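Side-chain contacts in thymidylate synthase thyX (Helicobacter pylori, PDB 3N3Y), which probably catalyses the FAD-dependent reductive methylation of dUMP to dTMP, with methylenetetrahydrofolate as methyl donor and NADPH as reductant: residues T17-A22 / K42-I47; V50-I53 / T59-H62; E138-L143 / D152-A157. All blocks are in the same frame, centred on the assembly; numbering follows the deposited sequence.

Interaction 1. Residues T17-A22 / K42-I47; sequences TPLDIA and KDKELI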
loop_
_atom_site.group_PDB
_atom_site.type_symbol
_atom_site.label_atom_id
_atom_site.label_comp_id
_atom_site.label_asym_id
_atom_site.label_seq_id
_atom_site.Cartn_x
_atom_site.Cartn_y
_atom_site.Cartn_z
ATOM N N THR A 17 -0.983 2.345 20.502
ATOM C CA THR A 17 -0.599 0.974 20.755
ATOM C C THR A 17 0.485 0.951 21.822
ATOM O O THR A 17 1.518 1.613 21.677
ATOM C CB THR A 17 -0.055 0.303 19.471
ATOM O OG1 THR A 17 -1.092 0.224 18.485
ATOM C CG2 THR A 17 0.424 -1.099 19.770
ATOM N N PRO A 18 0.253 0.189 22.901
ATOM C CA PRO A 18 1.266 0.042 23.953
ATOM C C PRO A 18 2.594 -0.313 23.312
ATOM O O PRO A 18 2.598 -1.115 22.381
ATOM C CB PRO A 18 0.744 -1.140 24.781
ATOM C CG PRO A 18 -0.720 -1.139 24.573
ATOM C CD PRO A 18 -0.963 -0.602 23.172
ATOM N N LEU A 19 3.686 0.287 23.775
ATOM C CA LEU A 19 5.026 0.007 23.247
ATOM C C LEU A 19 5.442 -1.473 23.272
ATOM O O LEU A 19 6.205 -1.925 22.424
ATOM C CB LEU A 19 6.085 0.800 24.021
ATOM C CG LEU A 19 6.494 2.194 23.557
ATOM C CD1 LEU A 19 7.605 2.710 24.457
ATOM C CD2 LEU A 19 6.952 2.170 22.112
ATOM N N ASP A 20 4.989 -2.216 24.271
ATOM C CA ASP A 20 5.417 -3.603 24.409
ATOM C C ASP A 20 5.024 -4.411 23.173
ATOM O O ASP A 20 5.702 -5.371 22.823
ATOM C CB ASP A 20 4.822 -4.239 25.666
ATOM C CG ASP A 20 3.301 -4.216 25.659
ATOM O OD1 ASP A 20 2.685 -5.249 25.283
ATOM O OD2 ASP A 20 2.723 -3.153 26.014
ATOM N N ILE A 21 3.933 -4.028 22.514
ATOM C CA ILE A 21 3.570 -4.681 21.263
ATOM C C ILE A 21 4.763 -4.674 20.310
ATOM O O ILE A 21 5.077 -5.685 19.674
ATOM C CB ILE A 21 2.356 -4.029 20.582
ATOM C CG1 ILE A 21 1.109 -4.212 21.444
ATOM C CG2 ILE A 21 2.131 -4.636 19.210
ATOM C CD1 ILE A 21 0.995 -5.588 22.035
ATOM N N ALA A 22 5.439 -3.534 20.231
ATOM C CA ALA A 22 6.594 -3.397 19.356
ATOM C C ALA A 22 7.751 -4.272 19.809
ATOM O O ALA A 22 8.297 -5.025 19.010
ATOM C CB ALA A 22 7.021 -1.948 19.254
ATOM N N LYS A 42 15.322 -1.576 28.902
ATOM C CA LYS A 42 16.019 -2.343 27.867
ATOM C C LYS A 42 15.082 -2.735 26.726
ATOM O O LYS A 42 15.506 -2.830 25.575
ATOM C CB LYS A 42 16.698 -3.591 28.442
ATOM C CG LYS A 42 17.804 -3.284 29.435
ATOM C CD LYS A 42 18.767 -4.448 29.578
ATOM C CE LYS A 42 19.555 -4.674 28.289
ATOM N NZ LYS A 42 20.420 -3.510 27.919
ATOM N N ASP A 43 13.812 -2.968 27.043
ATOM C CA ASP A 43 12.825 -3.225 25.998
ATOM C C ASP A 43 12.554 -1.949 25.188
ATOM O O ASP A 43 12.484 -2.003 23.956
ATOM C CB ASP A 43 11.531 -3.817 26.578
ATOM C CG ASP A 43 11.659 -5.314 26.902
ATOM O OD1 ASP A 43 12.649 -5.940 26.459
ATOM O OD2 ASP A 43 10.768 -5.868 27.593
ATOM N N LYS A 44 12.416 -0.808 25.877
ATOM C CA LYS A 44 12.216 0.476 25.195
ATOM C C LYS A 44 13.413 0.788 24.317
ATOM O O LYS A 44 13.270 1.269 23.198
ATOM C CB LYS A 44 12.032 1.634 26.186
ATOM C CG LYS A 44 10.670 1.729 26.855
ATOM C CD LYS A 44 10.631 2.948 27.779
ATOM C CE LYS A 44 11.896 3.010 28.644
ATOM N NZ LYS A 44 11.944 4.175 29.577
ATOM N N GLU A 45 14.600 0.519 24.843
ATOM C CA GLU A 45 15.822 0.796 24.115
ATOM C C GLU A 45 15.851 0.007 22.820
ATOM O O GLU A 45 16.300 0.509 21.789
ATOM C CB GLU A 45 17.034 0.444 24.969
ATOM C CG GLU A 45 18.284 0.163 24.168
ATOM C CD GLU A 45 18.785 1.380 23.403
ATOM O OE1 GLU A 45 18.091 2.426 23.409
ATOM O OE2 GLU A 45 19.881 1.288 22.797
ATOM N N LEU A 46 15.362 -1.228 22.881
ATOM C CA LEU A 46 15.377 -2.131 21.730
ATOM C C LEU A 46 14.525 -1.626 20.554
ATOM O O LEU A 46 14.933 -1.718 19.392
ATOM C CB LEU A 46 14.923 -3.537 22.148
ATOM C CG LEU A 46 14.713 -4.561 21.024
ATOM C CD1 LEU A 46 16.042 -5.060 20.465
ATOM C CD2 LEU A 46 13.874 -5.716 21.525
ATOM N N ILE A 47 13.347 -1.089 20.864
ATOM C CA ILE A 47 12.453 -0.583 19.837
ATOM C C ILE A 47 13.150 0.516 19.050
ATOM O O ILE A 47 13.088 0.567 17.822
ATOM C CB ILE A 47 11.152 -0.042 20.450
ATOM C CG1 ILE A 47 10.426 -1.156 21.205
ATOM C CG2 ILE A 47 10.263 0.545 19.361
ATOM C CD1 ILE A 47 9.194 -0.702 21.954
#
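Ile47 pushes the end of its side chain between Leu19 and Ala22, and most of the contact follows from its terminal methyl, CD1. With CD1 anti to CA (chi2 175°), the chain is extended and carries this methyl out from helix 41-51. Ile47 CD1 ends 3.6 Å from Leu19 CD2 and 3.7 Å from Ala22 CB. It also lies 3.3 Å from the carbonyl oxygen Leu19 O. The other branch, Ile47 CG2, also touches the Ala22 methyl, 4.1 Å from Ala22 CB. This half is buried and wholly apolar apart from that carbonyl.

The other half is thinner. Leu19 turns its second methyl toward Lys44, and Leu19 CD1 meets Lys44 CG at 4.0 Å; beyond CG the lysine chain bends at chi3 (-46°) and carries its ammonium away, toward the more open side. Around this pair Leu19 also rests on Glu205, His206 and Tyr208, and Asp43, on the same helix as Lys44, is tied by a salt bridge to Arg27 of helix 20-30. Leu19 follows Pro18, which touches bound dUMP, near the start of helix 20-30. Apolar side chains join that start to helix 41-51, the next helix in the chain of the ThyX fold.

Interaction 2. Residues V50-I53 / T59-H62; sequences VGNI and TLEH. With FAD (flavin-adenine dinucleotide), chain K.
The loop that follows helix 41-51 carries FAD-binding residues, among them Arg55 and Ser58, and is closed where Leu60 sits on Gly51. The glycine makes room: a side chain on Gly51 would run into Leu60 CD2. The isobutyl group of Leu60 therefore lies directly against the glycine, Leu60 CG 3.8 Å from Gly51 CA. One branch does the closest touching, Leu60 CD1 reaching 3.1 Å from Gly51 O, a short approach of a methyl to a carbonyl. Thr59 adds a lighter touch, its OG1 4.1 Å from Gly51 CA; that hydroxyl is hydrogen-bonded to His56 O within the same loop.

Beyond Leu60, which also packs on Arg173 and Gln176 of helix 172-182, Glu61 turns to a different side, toward the cofactor. Its chain runs extended past CG and lays the carboxylate over the adenine, with Glu61 OE2 3.3 Å from FAD C6A and Glu61 CG 3.4 Å from FAD N1A. OE2 forms a salt bridge with Arg173, while OE1 has a hydrogen bond with Ser87 of the second subunit and a salt bridge with Arg84 of the third. Such a pocket, assembled from three subunits around one FAD, is the shared cofactor site of the ThyX tetramer.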
loop_
_atom_site.group_PDB
_atom_site.type_symbol
_atom_site.label_atom_id
_atom_site.label_comp_id
_atom_site.label_asym_id
_atom_site.label_seq_id
_atom_site.Cartn_x
_atom_site.Cartn_y
_atom_site.Cartn_z
ATOM N N VAL A 50 16.609 -1.013 16.940
ATOM C CA VAL A 50 16.239 -1.863 15.799
ATOM C C VAL A 50 15.269 -1.152 14.842
ATOM O O VAL A 50 15.424 -1.210 13.621
ATOM C CB VAL A 50 15.620 -3.228 16.259
ATOM C CG1 VAL A 50 15.239 -4.078 15.064
ATOM C CG2 VAL A 50 16.594 -3.997 17.153
ATOM N N GLY A 51 14.268 -0.487 15.404
ATOM C CA GLY A 51 13.328 0.284 14.611
ATOM C C GLY A 51 13.991 1.256 13.643
ATOM O O GLY A 51 13.388 1.651 12.650
ATOM N N ASN A 52 15.237 1.633 13.917
ATOM C CA ASN A 52 15.937 2.610 13.080
ATOM C C ASN A 52 17.017 2.023 12.169
ATOM O O ASN A 52 17.688 2.760 11.455
ATOM C CB ASN A 52 16.509 3.743 13.934
ATOM C CG ASN A 52 15.421 4.594 14.588
ATOM O OD1 ASN A 52 14.237 4.506 14.237
ATOM N ND2 ASN A 52 15.822 5.422 15.549
ATOM N N ILE A 53 17.202 0.705 12.210
ATOM C CA ILE A 53 17.947 0.032 11.156
ATOM C C ILE A 53 16.959 -0.092 10.013
ATOM O O ILE A 53 15.860 -0.617 10.209
ATOM C CB ILE A 53 18.378 -1.396 11.536
ATOM C CG1 ILE A 53 19.023 -1.438 12.924
ATOM C CG2 ILE A 53 19.319 -1.952 10.477
ATOM C CD1 ILE A 53 20.155 -0.434 13.109
ATOM N N THR A 59 9.255 -3.391 11.778
ATOM C CA THR A 59 8.810 -3.712 13.139
ATOM C C THR A 59 8.014 -2.567 13.781
ATOM O O THR A 59 7.175 -2.804 14.657
ATOM C CB THR A 59 9.995 -4.050 14.074
ATOM O OG1 THR A 59 10.927 -2.956 14.083
ATOM C CG2 THR A 59 10.690 -5.323 13.612
ATOM N N LEU A 60 8.285 -1.335 13.354
ATOM C CA LEU A 60 7.591 -0.155 13.889
ATOM C C LEU A 60 6.128 -0.083 13.447
ATOM O O LEU A 60 5.312 0.590 14.078
ATOM C CB LEU A 60 8.296 1.127 13.452
ATOM C CG LEU A 60 9.690 1.387 14.025
ATOM C CD1 LEU A 60 10.448 2.413 13.178
ATOM C CD2 LEU A 60 9.569 1.863 15.463
ATOM N N GLU A 61 5.803 -0.786 12.368
ATOM C CA GLU A 61 4.460 -0.762 11.818
ATOM C C GLU A 61 3.433 -1.335 12.778
ATOM O O GLU A 61 2.236 -1.146 12.585
ATOM C CB GLU A 61 4.409 -1.546 10.513
ATOM C CG GLU A 61 5.241 -0.960 9.391
ATOM C CD GLU A 61 5.291 -1.895 8.199
ATOM O OE1 GLU A 61 4.594 -2.937 8.231
ATOM O OE2 GLU A 61 6.034 -1.600 7.242
ATOM N N HIS A 62 3.889 -2.038 13.809
ATOM C CA HIS A 62 2.947 -2.609 14.772
ATOM C C HIS A 62 2.368 -1.558 15.704
ATOM O O HIS A 62 1.334 -1.791 16.322
ATOM C CB HIS A 62 3.588 -3.736 15.591
ATOM C CG HIS A 62 4.069 -4.879 14.758
ATOM N ND1 HIS A 62 3.230 -5.876 14.315
ATOM C CD2 HIS A 62 5.298 -5.172 14.265
ATOM C CE1 HIS A 62 3.923 -6.742 13.595
ATOM N NE2 HIS A 62 5.180 -6.338 13.551
HETATM P PA FAD K . 7.966 -3.041 0.903
HETATM O O1A FAD K . 8.012 -3.328 -0.583
HETATM O O2A FAD K . 7.015 -3.932 1.668
HETATM O O5B FAD K . 7.545 -1.518 1.130
HETATM C C5B FAD K . 8.162 -0.500 0.373
HETATM C C4B FAD K . 8.129 0.759 1.221
HETATM O O4B FAD K . 6.778 1.107 1.459
HETATM C C3B FAD K . 8.752 0.507 2.595
HETATM O O3B FAD K . 10.126 0.816 2.611
HETATM C C2B FAD K . 7.938 1.393 3.512
HETATM O O2B FAD K . 8.429 2.707 3.443
HETATM C C1B FAD K . 6.596 1.454 2.816
HETATM N N9A FAD K . 5.552 0.596 3.400
HETATM C C8A FAD K . 4.953 -0.496 2.819
HETATM N N7A FAD K . 4.023 -0.968 3.678
HETATM C C5A FAD K . 4.030 -0.194 4.794
HETATM C C6A FAD K . 3.303 -0.229 5.980
HETATM N N6A FAD K . 2.251 -1.035 6.103
HETATM N N1A FAD K . 3.546 0.721 6.948
HETATM C C2A FAD K . 4.506 1.688 6.753
HETATM N N3A FAD K . 5.229 1.710 5.586
HETATM C C4A FAD K . 4.984 0.793 4.627
HETATM N N1 FAD K . 11.387 -9.884 8.337
HETATM C C2 FAD K . 11.039 -10.597 9.469
HETATM O O2 FAD K . 9.872 -10.719 9.791
HETATM N N3 FAD K . 12.008 -11.180 10.255
HETATM C C4 FAD K . 13.337 -11.067 9.922
HETATM O O4 FAD K . 14.172 -11.592 10.645
HETATM C C4X FAD K . 13.713 -10.359 8.781
HETATM N N5 FAD K . 15.052 -10.240 8.444
HETATM C C5X FAD K . 15.391 -9.542 7.299
HETATM C C6 FAD K . 16.729 -9.423 6.948
HETATM C C7 FAD K . 17.097 -8.726 5.808
HETATM C C7M FAD K . 18.550 -8.612 5.442
HETATM C C8 FAD K . 16.113 -8.130 5.011
HETATM C C8M FAD K . 16.512 -7.369 3.780
HETATM C C9 FAD K . 14.767 -8.235 5.356
HETATM C C9A FAD K . 14.400 -8.940 6.503
HETATM N N10 FAD K . 13.064 -9.057 6.852
HETATM C C10 FAD K . 12.724 -9.765 7.988
HETATM C "C1'" FAD K . 11.970 -8.463 5.997
HETATM C "C2'" FAD K . 11.748 -6.968 6.189
HETATM O "O2'" FAD K . 11.375 -6.703 7.528
HETATM C "C3'" FAD K . 10.665 -6.452 5.233
HETATM O "O3'" FAD K . 9.407 -7.034 5.502
HETATM C "C4'" FAD K . 11.011 -6.661 3.761
HETATM O "O4'" FAD K . 12.365 -6.349 3.570
HETATM C "C5'" FAD K . 10.259 -5.665 2.904
HETATM O "O5'" FAD K . 10.837 -4.389 3.159
HETATM P P FAD K . 9.991 -3.031 2.946
HETATM O O1P FAD K . 10.896 -1.824 3.074
HETATM O O2P FAD K . 8.865 -2.998 3.942
HETATM O O3P FAD K . 9.501 -3.121 1.412
#

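Interaction 3. Residues E138-L143 / D152-A157; sequences ENLRVL and DLAKYA. With UMP (2'-deoxyuridine 5'-monophosphate), chain G.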
loop_
_atom_site.group_PDB
_atom_site.type_symbol
_atom_site.label_atom_id
_atom_site.label_comp_id
_atom_site.label_asym_id
_atom_site.label_seq_id
_atom_site.Cartn_x
_atom_site.Cartn_y
_atom_site.Cartn_z
ATOM N N GLU A 138 -17.482 34.936 2.174
ATOM C CA GLU A 138 -18.731 35.685 2.061
ATOM C C GLU A 138 -19.489 35.331 0.771
ATOM O O GLU A 138 -20.671 35.032 0.822
ATOM C CB GLU A 138 -18.495 37.202 2.191
ATOM C CG GLU A 138 -19.768 38.050 2.076
ATOM C CD GLU A 138 -20.789 37.794 3.198
ATOM O OE1 GLU A 138 -20.431 37.178 4.228
ATOM O OE2 GLU A 138 -21.954 38.225 3.049
ATOM N N ASN A 139 -18.812 35.342 -0.375
ATOM C CA ASN A 139 -19.455 34.875 -1.609
ATOM C C ASN A 139 -20.023 33.459 -1.497
ATOM O O ASN A 139 -21.122 33.190 -1.994
ATOM C CB ASN A 139 -18.517 34.989 -2.804
ATOM C CG ASN A 139 -18.331 36.430 -3.247
ATOM O OD1 ASN A 139 -17.318 36.799 -3.847
ATOM N ND2 ASN A 139 -19.304 37.251 -2.936
ATOM N N LEU A 140 -19.275 32.568 -0.843
ATOM C CA LEU A 140 -19.717 31.194 -0.613
ATOM C C LEU A 140 -20.986 31.187 0.230
ATOM O O LEU A 140 -21.936 30.465 -0.065
ATOM C CB LEU A 140 -18.625 30.395 0.111
ATOM C CG LEU A 140 -18.854 28.890 0.333
ATOM C CD1 LEU A 140 -19.062 28.188 -0.999
ATOM C CD2 LEU A 140 -17.703 28.236 1.117
ATOM N N ARG A 141 -20.990 31.998 1.286
ATOM C CA ARG A 141 -22.152 32.109 2.165
ATOM C C ARG A 141 -23.381 32.557 1.381
ATOM O O ARG A 141 -24.449 31.968 1.507
ATOM C CB ARG A 141 -21.898 33.069 3.332
ATOM C CG ARG A 141 -23.031 33.068 4.340
ATOM C CD ARG A 141 -23.043 34.294 5.214
ATOM N NE ARG A 141 -23.262 35.537 4.469
ATOM C CZ ARG A 141 -24.458 36.033 4.157
ATOM N NH1 ARG A 141 -25.565 35.385 4.498
ATOM N NH2 ARG A 141 -24.545 37.178 3.493
ATOM N N VAL A 142 -23.216 33.588 0.561
ATOM C CA VAL A 142 -24.296 34.060 -0.293
ATOM C C VAL A 142 -24.847 32.973 -1.245
ATOM O O VAL A 142 -26.063 32.817 -1.368
ATOM C CB VAL A 142 -23.882 35.334 -1.055
ATOM C CG1 VAL A 142 -24.890 35.680 -2.148
ATOM C CG2 VAL A 142 -23.718 36.510 -0.068
ATOM N N LEU A 143 -23.968 32.214 -1.900
ATOM C CA LEU A 143 -24.417 31.168 -2.819
ATOM C C LEU A 143 -25.335 30.188 -2.119
ATOM O O LEU A 143 -26.374 29.797 -2.653
ATOM C CB LEU A 143 -23.235 30.397 -3.405
ATOM C CG LEU A 143 -22.311 31.180 -4.342
ATOM C CD1 LEU A 143 -21.060 30.347 -4.656
ATOM C CD2 LEU A 143 -23.038 31.598 -5.611
ATOM N N ASP A 152 -22.751 20.545 -3.899
ATOM C CA ASP A 152 -21.926 20.027 -5.002
ATOM C C ASP A 152 -21.476 21.084 -6.019
ATOM O O ASP A 152 -20.461 20.899 -6.693
ATOM C CB ASP A 152 -22.645 18.890 -5.758
ATOM C CG ASP A 152 -22.480 17.521 -5.084
ATOM O OD1 ASP A 152 -21.976 17.467 -3.932
ATOM O OD2 ASP A 152 -22.857 16.492 -5.708
ATOM N N LEU A 153 -22.250 22.160 -6.146
ATOM C CA LEU A 153 -21.941 23.247 -7.063
ATOM C C LEU A 153 -21.268 24.372 -6.304
ATOM O O LEU A 153 -20.284 24.953 -6.765
ATOM C CB LEU A 153 -23.215 23.801 -7.729
ATOM C CG LEU A 153 -24.034 22.825 -8.571
ATOM C CD1 LEU A 153 -25.286 23.508 -9.119
ATOM C CD2 LEU A 153 -23.189 22.228 -9.698
ATOM N N ALA A 154 -21.800 24.683 -5.134
ATOM C CA ALA A 154 -21.278 25.812 -4.385
ATOM C C ALA A 154 -19.815 25.586 -3.979
ATOM O O ALA A 154 -19.009 26.515 -4.027
ATOM C CB ALA A 154 -22.161 26.122 -3.185
ATOM N N LYS A 155 -19.463 24.350 -3.622
ATOM C CA LYS A 155 -18.089 24.042 -3.195
ATOM C C LYS A 155 -16.989 24.521 -4.173
ATOM O O LYS A 155 -15.849 24.697 -3.770
ATOM C CB LYS A 155 -17.928 22.546 -2.866
ATOM C CG LYS A 155 -17.981 21.629 -4.084
ATOM C CD LYS A 155 -18.040 20.155 -3.694
ATOM C CE LYS A 155 -16.663 19.482 -3.773
ATOM N NZ LYS A 155 -15.731 19.961 -2.714
ATOM N N TYR A 156 -17.346 24.751 -5.439
ATOM C CA TYR A 156 -16.436 25.321 -6.437
ATOM C C TYR A 156 -15.963 26.743 -6.123
ATOM O O TYR A 156 -14.917 27.176 -6.605
ATOM C CB TYR A 156 -17.053 25.241 -7.844
ATOM C CG TYR A 156 -16.935 23.833 -8.357
ATOM C CD1 TYR A 156 -17.808 22.843 -7.911
ATOM C CD2 TYR A 156 -15.904 23.466 -9.225
ATOM C CE1 TYR A 156 -17.681 21.520 -8.332
ATOM C CE2 TYR A 156 -15.767 22.146 -9.652
ATOM C CZ TYR A 156 -16.662 21.174 -9.196
ATOM O OH TYR A 156 -16.552 19.849 -9.603
ATOM N N ALA A 157 -16.711 27.454 -5.292
ATOM C CA ALA A 157 -16.335 28.815 -4.930
ATOM C C ALA A 157 -15.546 28.879 -3.619
ATOM O O ALA A 157 -15.156 29.939 -3.181
ATOM C CB ALA A 157 -17.573 29.683 -4.832
HETATM N N1 UMP G . -14.271 12.593 -0.543
HETATM C C2 UMP G . -14.138 11.949 -1.756
HETATM N N3 UMP G . -15.242 11.833 -2.581
HETATM C C4 UMP G . -16.462 12.369 -2.190
HETATM C C5 UMP G . -16.593 13.020 -0.962
HETATM C C6 UMP G . -15.476 13.126 -0.148
HETATM O O2 UMP G . -13.043 11.483 -2.089
HETATM O O4 UMP G . -17.427 12.268 -2.937
HETATM C "C1'" UMP G . -13.085 12.733 0.304
HETATM C "C2'" UMP G . -12.195 13.795 -0.339
HETATM C "C3'" UMP G . -11.749 14.648 0.832
HETATM C "C4'" UMP G . -12.855 14.474 1.862
HETATM O "O3'" UMP G . -10.551 14.127 1.352
HETATM O "O4'" UMP G . -13.445 13.221 1.580
HETATM C "C5'" UMP G . -13.925 15.570 1.754
HETATM O "O5'" UMP G . -14.194 15.804 0.387
HETATM P P UMP G . -15.328 16.790 -0.180
HETATM O OP1 UMP G . -14.978 18.150 0.336
HETATM O OP2 UMP G . -16.705 16.327 0.239
HETATM O OP3 UMP G . -15.300 16.765 -1.672
#
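Leu140 and Leu143, one helical turn apart, close over Ala154 and Ala157. The nearest touch between side chains is Leu143 CD1 on Ala157 CB at 3.6 Å. Leu143 also brings its CB to within 4.4 Å of Ala154 CB, so this leucine spans both alanines. Leu140 comes from the flank: its CG is anti to the backbone N (chi1 -175°), and this swings CD1 over to the backbone of the opposite segment, 3.5 Å from Ala154 O and 4.3 Å from Ala154 CB. All four residues are buried, and the small alanines allow the backbones to draw close, with Leu140 CA and Ala157 CA 6.0 Å apart.

The pairing of Leu140 with Ala157 and of Leu143 with Ala154 runs in opposite directions along the chain. This is a helical hairpin: the last part of helix 127-145 is followed by a short connection and by helix 151-154, which passes into a 3-10 turn. A backbone hydrogen bond between Leu143 and Ile149 ties that connection back to the long helix.

On a different side of the long helix from the leucines, a salt bridge of 2.8 Å joins Arg141 NH2 to Glu138 OE2. The oxygen is met on its syn side, 30° out of the carboxylate plane, but lies in the guanidinium plane of Arg141. Beyond the alanines, Lys155 points away from the leucines and toward bound dUMP. Its chain bends at chi3 and chi4, and Lys155 NZ makes a weak hydrogen bond of 3.4 Å to UMP OP3. Ser93 OG is hydrogen-bonded to both Lys155 NZ and the nucleotide, consistent with holding the ammonium near the phosphate. Tyr156, next in the chain, reaches the fourth subunit through a hydrogen bond between its OH and Glu190 of that subunit.

How the interactions relate
Interactions 1 and 2 are neighbours, their centres about 10 Å apart, and share helix 41-51: its middle carries Ile47 in the first, its end Gly51 in the second. They meet where Ile47 CG2 lies 4.2 Å from Leu60 CD2, and again where Thr17 CG2 packs on His62 O at 3.6 Å. Interaction 3 stands on the opposite side of the chain's centre, about 49 Å from interaction 1 and 46 Å from interaction 2, centre to centre. All three lie near ligands of the tetramer: Pro18 of interaction 1 touches one dUMP, Glu61 of interaction 2 an FAD adenine, and Lys155 of interaction 3 the phosphate of another dUMP.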